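PDB 6W1G: 2-oxoadipate dioxygenase/decarboxylase from Pseudomonas putida, which catalyses the iron(II)-dependent, oxygen-consuming decarboxylation and hydroxylation of 2-oxoadipate to (R)-2-hydroxyglutarate in D-lysine catabolism. Local coordinates for residues 428-431 against 436-439; 96-101 against 423-428; 39-44 against 234-239. All coordinates share one frame; numbering follows the deposited sequence.

Contact 1. Residues 428-431 against 436-439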
loop_
_atom_site.group_PDB
_atom_site.type_symbol
_atom_site.label_atom_id
_atom_site.label_comp_id
_atom_site.label_asym_id
_atom_site.label_seq_id
_atom_site.Cartn_x
_atom_site.Cartn_y
_atom_site.Cartn_z
ATOM N N ALA A 428 -12.819 0.792 18.081
ATOM C CA ALA A 428 -12.373 -0.524 18.514
ATOM C C ALA A 428 -11.019 -0.854 17.906
ATOM O O ALA A 428 -10.155 -1.416 18.584
ATOM C CB ALA A 428 -13.388 -1.602 18.124
ATOM N N PHE A 429 -10.824 -0.531 16.621
ATOM C CA PHE A 429 -9.546 -0.792 15.993
ATOM C C PHE A 429 -8.443 -0.022 16.704
ATOM O O PHE A 429 -7.365 -0.556 16.967
ATOM C CB PHE A 429 -9.605 -0.394 14.523
ATOM C CG PHE A 429 -8.366 -0.798 13.756
ATOM C CD1 PHE A 429 -8.220 -2.074 13.253
ATOM C CD2 PHE A 429 -7.331 0.103 13.583
ATOM C CE1 PHE A 429 -7.074 -2.473 12.570
ATOM C CE2 PHE A 429 -6.179 -0.279 12.901
ATOM C CZ PHE A 429 -6.059 -1.562 12.380
ATOM N N GLU A 430 -8.677 1.266 16.981
ATOM C CA GLU A 430 -7.650 2.094 17.604
ATOM C C GLU A 430 -7.354 1.673 19.039
ATOM O O GLU A 430 -6.204 1.757 19.483
ATOM C CB GLU A 430 -8.016 3.585 17.490
ATOM C CG GLU A 430 -7.993 4.040 16.037
ATOM C CD GLU A 430 -8.376 5.493 15.840
ATOM O OE1 GLU A 430 -9.147 6.040 16.648
ATOM O OE2 GLU A 430 -7.888 6.086 14.867
ATOM N N ALA A 431 -8.355 1.177 19.754
ATOM C CA ALA A 431 -8.103 0.665 21.089
ATOM C C ALA A 431 -7.187 -0.546 21.030
ATOM O O ALA A 431 -6.275 -0.692 21.860
ATOM C CB ALA A 431 -9.434 0.334 21.756
ATOM N N GLN A 436 -4.075 6.194 17.631
ATOM C CA GLN A 436 -4.986 6.573 16.556
ATOM C C GLN A 436 -4.290 6.447 15.204
ATOM O O GLN A 436 -3.076 6.636 15.109
ATOM C CB GLN A 436 -5.469 8.008 16.756
ATOM C CG GLN A 436 -6.451 8.085 17.893
ATOM C CD GLN A 436 -7.283 9.336 17.860
ATOM O OE1 GLN A 436 -8.501 9.274 17.736
ATOM N NE2 GLN A 436 -6.636 10.486 17.974
ATOM N N VAL A 437 -5.052 6.035 14.183
ATOM C CA VAL A 437 -4.492 6.007 12.828
ATOM C C VAL A 437 -4.346 7.445 12.335
ATOM O O VAL A 437 -5.097 8.353 12.749
ATOM C CB VAL A 437 -5.317 5.150 11.854
ATOM C CG1 VAL A 437 -5.494 3.746 12.459
ATOM C CG2 VAL A 437 -6.642 5.761 11.493
ATOM N N GLN A 438 -3.336 7.683 11.527
ATOM C CA GLN A 438 -3.116 8.991 10.940
ATOM C C GLN A 438 -4.080 9.198 9.775
ATOM O O GLN A 438 -4.468 8.257 9.084
ATOM C CB GLN A 438 -1.687 9.088 10.413
ATOM C CG GLN A 438 -0.601 9.276 11.406
ATOM C CD GLN A 438 -0.178 10.707 11.356
ATOM O OE1 GLN A 438 -1.014 11.605 11.438
ATOM N NE2 GLN A 438 1.112 10.940 11.164
ATOM N N ASP A 439 -4.437 10.465 9.551
ATOM C CA ASP A 439 -5.305 10.859 8.439
ATOM C C ASP A 439 -4.421 11.107 7.222
ATOM O O ASP A 439 -3.678 12.105 7.162
ATOM C CB ASP A 439 -6.060 12.121 8.833
ATOM C CG ASP A 439 -6.908 12.711 7.718
ATOM O OD1 ASP A 439 -6.960 12.188 6.583
ATOM O OD2 ASP A 439 -7.545 13.746 8.008
#

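Contact 2. Residues 96-101 against 423-428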
loop_
_atom_site.group_PDB
_atom_site.type_symbol
_atom_site.label_atom_id
_atom_site.label_comp_id
_atom_site.label_asym_id
_atom_site.label_seq_id
_atom_site.Cartn_x
_atom_site.Cartn_y
_atom_site.Cartn_z
ATOM N N VAL A 96 -1.559 4.426 9.113
ATOM C CA VAL A 96 -2.241 5.451 8.329
ATOM C C VAL A 96 -3.505 4.836 7.756
ATOM O O VAL A 96 -3.457 3.783 7.110
ATOM C CB VAL A 96 -1.342 5.989 7.197
ATOM C CG1 VAL A 96 -2.097 7.045 6.418
ATOM C CG2 VAL A 96 -0.041 6.507 7.760
ATOM N N GLY A 97 -4.636 5.523 7.949
ATOM C CA GLY A 97 -5.885 5.109 7.373
ATOM C C GLY A 97 -6.583 4.002 8.115
ATOM O O GLY A 97 -6.028 3.344 8.994
ATOM N N TYR A 98 -7.845 3.785 7.756
ATOM C CA TYR A 98 -8.662 2.751 8.373
ATOM C C TYR A 98 -9.613 2.209 7.317
ATOM O O TYR A 98 -10.287 2.961 6.609
ATOM C CB TYR A 98 -9.453 3.331 9.560
ATOM C CG TYR A 98 -10.409 2.319 10.136
ATOM C CD1 TYR A 98 -9.945 1.165 10.766
ATOM C CD2 TYR A 98 -11.776 2.481 10.021
ATOM C CE1 TYR A 98 -10.791 0.213 11.259
ATOM C CE2 TYR A 98 -12.640 1.531 10.527
ATOM C CZ TYR A 98 -12.156 0.407 11.157
ATOM O OH TYR A 98 -13.071 -0.509 11.647
ATOM N N TYR A 99 -9.622 0.882 7.186
ATOM C CA TYR A 99 -10.352 0.177 6.138
ATOM C C TYR A 99 -11.186 -0.892 6.822
ATOM O O TYR A 99 -10.633 -1.843 7.371
ATOM C CB TYR A 99 -9.409 -0.487 5.146
ATOM C CG TYR A 99 -8.391 0.465 4.536
ATOM C CD1 TYR A 99 -7.219 0.789 5.228
ATOM C CD2 TYR A 99 -8.581 1.040 3.295
ATOM C CE1 TYR A 99 -6.293 1.662 4.699
ATOM C CE2 TYR A 99 -7.667 1.911 2.767
ATOM C CZ TYR A 99 -6.532 2.214 3.452
ATOM O OH TYR A 99 -5.637 3.104 2.892
ATOM N N ASP A 100 -12.494 -0.740 6.823
ATOM C CA ASP A 100 -13.379 -1.673 7.514
ATOM C C ASP A 100 -14.128 -2.513 6.504
ATOM O O ASP A 100 -14.979 -2.003 5.770
ATOM C CB ASP A 100 -14.341 -0.864 8.365
ATOM C CG ASP A 100 -15.241 -1.721 9.206
ATOM O OD1 ASP A 100 -14.922 -2.910 9.358
ATOM O OD2 ASP A 100 -16.239 -1.187 9.702
ATOM N N LEU A 101 -13.800 -3.791 6.460
ATOM C CA LEU A 101 -14.486 -4.699 5.559
ATOM C C LEU A 101 -15.687 -5.390 6.181
ATOM O O LEU A 101 -16.322 -6.207 5.503
ATOM C CB LEU A 101 -13.518 -5.745 5.017
ATOM C CG LEU A 101 -12.632 -5.282 3.870
ATOM C CD1 LEU A 101 -11.435 -6.189 3.728
ATOM C CD2 LEU A 101 -13.435 -5.227 2.566
ATOM N N ASN A 423 -18.710 5.427 14.332
ATOM C CA ASN A 423 -17.268 5.262 14.466
ATOM C C ASN A 423 -16.877 4.157 15.442
ATOM O O ASN A 423 -15.700 4.060 15.809
ATOM C CB ASN A 423 -16.606 6.579 14.885
ATOM C CG ASN A 423 -16.653 7.632 13.797
ATOM O OD1 ASN A 423 -16.548 7.324 12.610
ATOM N ND2 ASN A 423 -16.810 8.887 14.200
ATOM N N ALA A 424 -17.828 3.324 15.866
ATOM C CA ALA A 424 -17.516 2.276 16.833
ATOM C C ALA A 424 -16.423 1.345 16.332
ATOM O O ALA A 424 -15.545 0.939 17.100
ATOM C CB ALA A 424 -18.766 1.467 17.165
ATOM N N ASN A 425 -16.474 0.965 15.059
ATOM C CA ASN A 425 -15.461 0.041 14.551
ATOM C C ASN A 425 -14.074 0.672 14.545
ATOM O O ASN A 425 -13.110 0.040 14.991
ATOM C CB ASN A 425 -15.858 -0.529 13.189
ATOM C CG ASN A 425 -17.097 -1.450 13.284
ATOM O OD1 ASN A 425 -17.545 -1.796 14.372
ATOM N ND2 ASN A 425 -17.621 -1.860 12.145
ATOM N N ARG A 426 -13.949 1.917 14.071
ATOM C CA ARG A 426 -12.631 2.558 14.088
ATOM C C ARG A 426 -12.131 2.710 15.523
ATOM O O ARG A 426 -10.949 2.518 15.803
ATOM C CB ARG A 426 -12.686 3.907 13.383
ATOM C CG ARG A 426 -11.395 4.711 13.511
ATOM C CD ARG A 426 -11.527 6.119 12.960
ATOM N NE ARG A 426 -11.848 6.133 11.539
ATOM C CZ ARG A 426 -11.059 6.634 10.593
ATOM N NH1 ARG A 426 -9.894 7.187 10.908
ATOM N NH2 ARG A 426 -11.451 6.586 9.331
ATOM N N GLU A 427 -13.021 3.078 16.444
ATOM C CA GLU A 427 -12.609 3.218 17.837
ATOM C C GLU A 427 -12.126 1.889 18.406
ATOM O O GLU A 427 -11.137 1.855 19.138
ATOM C CB GLU A 427 -13.768 3.783 18.659
ATOM C CG GLU A 427 -14.117 5.225 18.314
ATOM C CD GLU A 427 -15.432 5.703 18.931
ATOM O OE1 GLU A 427 -16.057 4.973 19.731
ATOM O OE2 GLU A 427 -15.857 6.825 18.608
ATOM N N ALA A 428 -12.819 0.792 18.081
ATOM C CA ALA A 428 -12.373 -0.524 18.514
ATOM C C ALA A 428 -11.019 -0.854 17.906
ATOM O O ALA A 428 -10.155 -1.416 18.584
ATOM C CB ALA A 428 -13.388 -1.602 18.124
#

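Contact 3. Residues 39-44 against 234-239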
loop_
_atom_site.group_PDB
_atom_site.type_symbol
_atom_site.label_atom_id
_atom_site.label_comp_id
_atom_site.label_asym_id
_atom_site.label_seq_id
_atom_site.Cartn_x
_atom_site.Cartn_y
_atom_site.Cartn_z
ATOM N N SER A 39 10.097 -4.872 -14.223
ATOM C CA SER A 39 11.263 -4.095 -14.614
ATOM C C SER A 39 11.230 -3.785 -16.108
ATOM O O SER A 39 11.537 -2.669 -16.530
ATOM C CB SER A 39 12.530 -4.859 -14.258
ATOM O OG SER A 39 13.673 -4.141 -14.665
ATOM N N GLU A 40 10.864 -4.774 -16.923
ATOM C CA GLU A 40 10.808 -4.559 -18.367
ATOM C C GLU A 40 9.735 -3.549 -18.739
ATOM O O GLU A 40 9.974 -2.642 -19.554
ATOM C CB GLU A 40 10.501 -5.897 -19.034
ATOM C CG GLU A 40 10.481 -5.892 -20.538
ATOM C CD GLU A 40 10.365 -7.297 -21.130
ATOM O OE1 GLU A 40 9.355 -7.981 -20.865
ATOM O OE2 GLU A 40 11.290 -7.718 -21.852
ATOM N N ILE A 41 8.536 -3.703 -18.192
ATOM C CA ILE A 41 7.457 -2.754 -18.475
ATOM C C ILE A 41 7.832 -1.332 -18.071
ATOM O O ILE A 41 7.574 -0.363 -18.813
ATOM C CB ILE A 41 6.139 -3.187 -17.823
ATOM C CG1 ILE A 41 5.571 -4.423 -18.516
ATOM C CG2 ILE A 41 5.101 -2.069 -17.757
ATOM C CD1 ILE A 41 5.137 -4.211 -19.927
ATOM N N ASN A 42 8.427 -1.169 -16.878
ATOM C CA ASN A 42 8.738 0.166 -16.381
ATOM C C ASN A 42 9.791 0.823 -17.253
ATOM O O ASN A 42 9.690 2.005 -17.567
ATOM C CB ASN A 42 9.238 0.057 -14.957
ATOM C CG ASN A 42 8.118 -0.264 -13.965
ATOM O OD1 ASN A 42 6.951 -0.405 -14.347
ATOM N ND2 ASN A 42 8.464 -0.352 -12.699
ATOM N N GLN A 43 10.767 0.044 -17.704
ATOM C CA GLN A 43 11.780 0.591 -18.589
ATOM C C GLN A 43 11.177 1.033 -19.910
ATOM O O GLN A 43 11.554 2.077 -20.453
ATOM C CB GLN A 43 12.831 -0.481 -18.835
ATOM C CG GLN A 43 13.885 -0.602 -17.748
ATOM C CD GLN A 43 15.246 -1.100 -18.241
ATOM O OE1 GLN A 43 15.417 -1.499 -19.398
ATOM N NE2 GLN A 43 16.227 -1.074 -17.342
ATOM N N GLN A 44 10.258 0.240 -20.460
ATOM C CA GLN A 44 9.585 0.613 -21.698
ATOM C C GLN A 44 8.804 1.908 -21.530
ATOM O O GLN A 44 8.851 2.777 -22.397
ATOM C CB GLN A 44 8.658 -0.517 -22.113
ATOM C CG GLN A 44 7.832 -0.281 -23.392
ATOM C CD GLN A 44 7.124 -1.539 -23.868
ATOM O OE1 GLN A 44 7.197 -1.902 -25.049
ATOM N NE2 GLN A 44 6.421 -2.206 -22.957
ATOM N N ILE A 234 -0.187 -0.814 -15.673
ATOM C CA ILE A 234 -0.829 -2.080 -15.354
ATOM C C ILE A 234 -1.487 -2.689 -16.580
ATOM O O ILE A 234 -1.640 -3.906 -16.658
ATOM C CB ILE A 234 -1.807 -1.903 -14.177
ATOM C CG1 ILE A 234 -2.123 -3.259 -13.538
ATOM C CG2 ILE A 234 -3.084 -1.248 -14.625
ATOM C CD1 ILE A 234 -2.862 -3.136 -12.270
ATOM N N ASP A 235 -1.904 -1.870 -17.553
ATOM C CA ASP A 235 -2.474 -2.475 -18.752
ATOM C C ASP A 235 -1.416 -3.267 -19.499
ATOM O O ASP A 235 -1.665 -4.370 -19.991
ATOM C CB ASP A 235 -3.020 -1.399 -19.683
ATOM C CG ASP A 235 -4.212 -0.639 -19.109
ATOM O OD1 ASP A 235 -5.038 -1.247 -18.442
ATOM O OD2 ASP A 235 -4.324 0.577 -19.343
ATOM N N ALA A 236 -0.224 -2.704 -19.604
ATOM C CA ALA A 236 0.878 -3.369 -20.263
ATOM C C ALA A 236 1.276 -4.628 -19.520
ATOM O O ALA A 236 1.574 -5.655 -20.143
ATOM C CB ALA A 236 2.057 -2.422 -20.425
ATOM N N ILE A 237 1.312 -4.583 -18.193
ATOM C CA ILE A 237 1.730 -5.795 -17.514
ATOM C C ILE A 237 0.680 -6.893 -17.718
ATOM O O ILE A 237 1.033 -8.057 -17.849
ATOM C CB ILE A 237 2.094 -5.523 -16.044
ATOM C CG1 ILE A 237 3.112 -6.565 -15.637
ATOM C CG2 ILE A 237 0.859 -5.437 -15.235
ATOM C CD1 ILE A 237 3.894 -6.149 -14.479
ATOM N N GLN A 238 -0.612 -6.544 -17.713
ATOM C CA GLN A 238 -1.658 -7.550 -17.926
ATOM C C GLN A 238 -1.493 -8.239 -19.271
ATOM O O GLN A 238 -1.768 -9.433 -19.376
ATOM C CB GLN A 238 -3.050 -6.935 -17.833
ATOM C CG GLN A 238 -3.542 -6.736 -16.433
ATOM C CD GLN A 238 -5.009 -6.392 -16.400
ATOM O OE1 GLN A 238 -5.419 -5.332 -16.863
ATOM N NE2 GLN A 238 -5.812 -7.300 -15.880
ATOM N N LEU A 239 -1.028 -7.510 -20.285
ATOM C CA LEU A 239 -0.804 -8.093 -21.589
ATOM C C LEU A 239 0.393 -9.040 -21.607
ATOM O O LEU A 239 0.480 -9.906 -22.481
ATOM C CB LEU A 239 -0.588 -7.061 -22.685
ATOM C CG LEU A 239 -1.820 -6.399 -23.209
ATOM C CD1 LEU A 239 -1.411 -5.276 -24.186
ATOM C CD2 LEU A 239 -2.719 -7.385 -23.939
#

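Contact 1. Residues 428-431 against 436-439
Glu430 reaches from helix 424-433 to the chain that leaves it, where its OE2 accepts the backbone N-H of Val437 at 2.9 Å, OE2 to N. The donor approaches from above the carboxylate plane, 39° out of it, and the bond is moderately bent at 153°. With CG anti to the carbonyl carbon and the chain extended beyond it, the carboxylate lies against Gln436, whose amide plane is turned 62° from it. Gln436 CA is 3.4 Å from Glu430 OE2, whereas the two OE1 atoms, both acceptors, merely sit near each other. The contact thus closes a short helix-loop-helix connection: 436-439 leads from helix 424-433 to Asp439, the N-cap of helix 440-458. A long acidic side chain suits this place, since it can span the turn and accept a main-chain N-H; an alanine here would probably leave Val437 N without this acceptor and the connection less firmly held. On the inner side the apolar residues take over. Val437 CG1 comes to the edge of the Phe429 ring, near its plane, 4.1 Å from CE2, the two side chains crossing at about a right angle, and both also touch Thr111 of strand 108-114.

Contact 2. Residues 96-101 against 423-428
Tyr98 stands out from strand 94-100 toward helix 424-433, and Arg426 lies along it from ring to CB. At the root, Tyr98 CB sits over the centre of one face of the Arg426 guanidinium, 3.8 Å from its CZ. Further out, Tyr98 CD2 and CE2 meet Arg426 CB, the latter at 3.7 Å. The bend at chi3 (-61°) brings the guanidinium back toward the strand, the two side chains running past each other in opposite directions. Over one face of the ring, offset toward its rim, lies Arg426 CA, 3.9 Å from the centroid, a CH-pi contact. At the tip, OH comes to 3.2 Å from Asn425 CB, while its hydrogen bond is to His109 ND1. Tyrosine thus offers the helix a broad face and a polar end.

Two residues further along the strand, Asp100 points to the same helix, its side chain about 6 Å from that of Val402, which binds 2-oxoadipate. Its OD2 is met on the syn side, somewhat out of the carboxylate plane, by Asn425 ND2 at 2.9 Å; the bond is nearly straight (170°), OD2 lying close to the amide plane. Asn425 OD1 takes Arg134 NH1 and Asp100 OD1 bonds Ser102 OG, which is likely to curb rotation of both flat groups. The helix thus packs on the edge strand of the five-stranded sheet through aromatic and aliphatic surface, while the directed carboxylate-amide bond probably limits sliding.

Contact 3. Residues 39-44 against 234-239
Ile41 points from helix 29-48 toward helix 234-240, and its CD1 methyl rests on Ala236 CB at 3.6 Å. The same methyl lies 3.9 Å from the carbonyl oxygen of Ala236, and the CG2 branch also reaches the alanine methyl, at 4.1 Å from Ala236 CB. Two methyls of one isoleucine therefore meet a single small side chain from the same side, CD1 the closer. CG1 is anti to the carbonyl carbon (chi1 -70°), and the turn at chi2 (-66°) brings CD1 onto the alanine while CG2 stays near it. Alanine suits its place because its short side chain allows the isoleucine to come down close to the helix backbone. Beside it, CG1 of Ile41 lies 4.2 Å from Ile237 CA, where the two alpha carbons, Ile41 CA and Ile237 CA, are 6.6 Å apart. No hydrogen bond crosses between the two segments, so they meet through apolar packing. The Ile237 side chain is about 10 Å from that of Glu294, an iron ligand.

The next shell is polar and probably sets how the two helices lie. Asn42, the neighbour of Ile41, uses both ends of its amide on the chain just before the second helix, OD1 accepting Leu232 N and Thr231 OG1 and ND2 donating to Arg230 O. The start of helix 234-240 is held in turn by Asp233 OD1, which accepts Ala236 N, and by Gln297 OE1, which accepts Ile234 N.

Further out, Ile237 packs on Leu34, Leu37 and Val38 of helix 29-48, while Asp235 forms a salt bridge with Arg265 and Ile234 touches the same arginine, so helix 234-240 sits between helix 29-48 and strand 264-275.

In the fold
From the N terminus, helix 29-48 opens contact 3, which closes 190 residues later on helix 234-240, just after strand 226-229 at one border of the five-stranded sheet. Strand 94-100, the opposite border, opens contact 2 within that span, but its partner comes only at helix 424-433; contacts 3 and 2 therefore cross. Contact 1 follows locally, closing the short loop after that helix, and shares Ala428 with contact 2. Contacts 1 and 2 join physically: Gln438 O lies 3.0 Å from Gly97 N, a probable hydrogen bond. Contact 3 stands apart, its centre about 35 Å from that of contact 2, across the chain's centre.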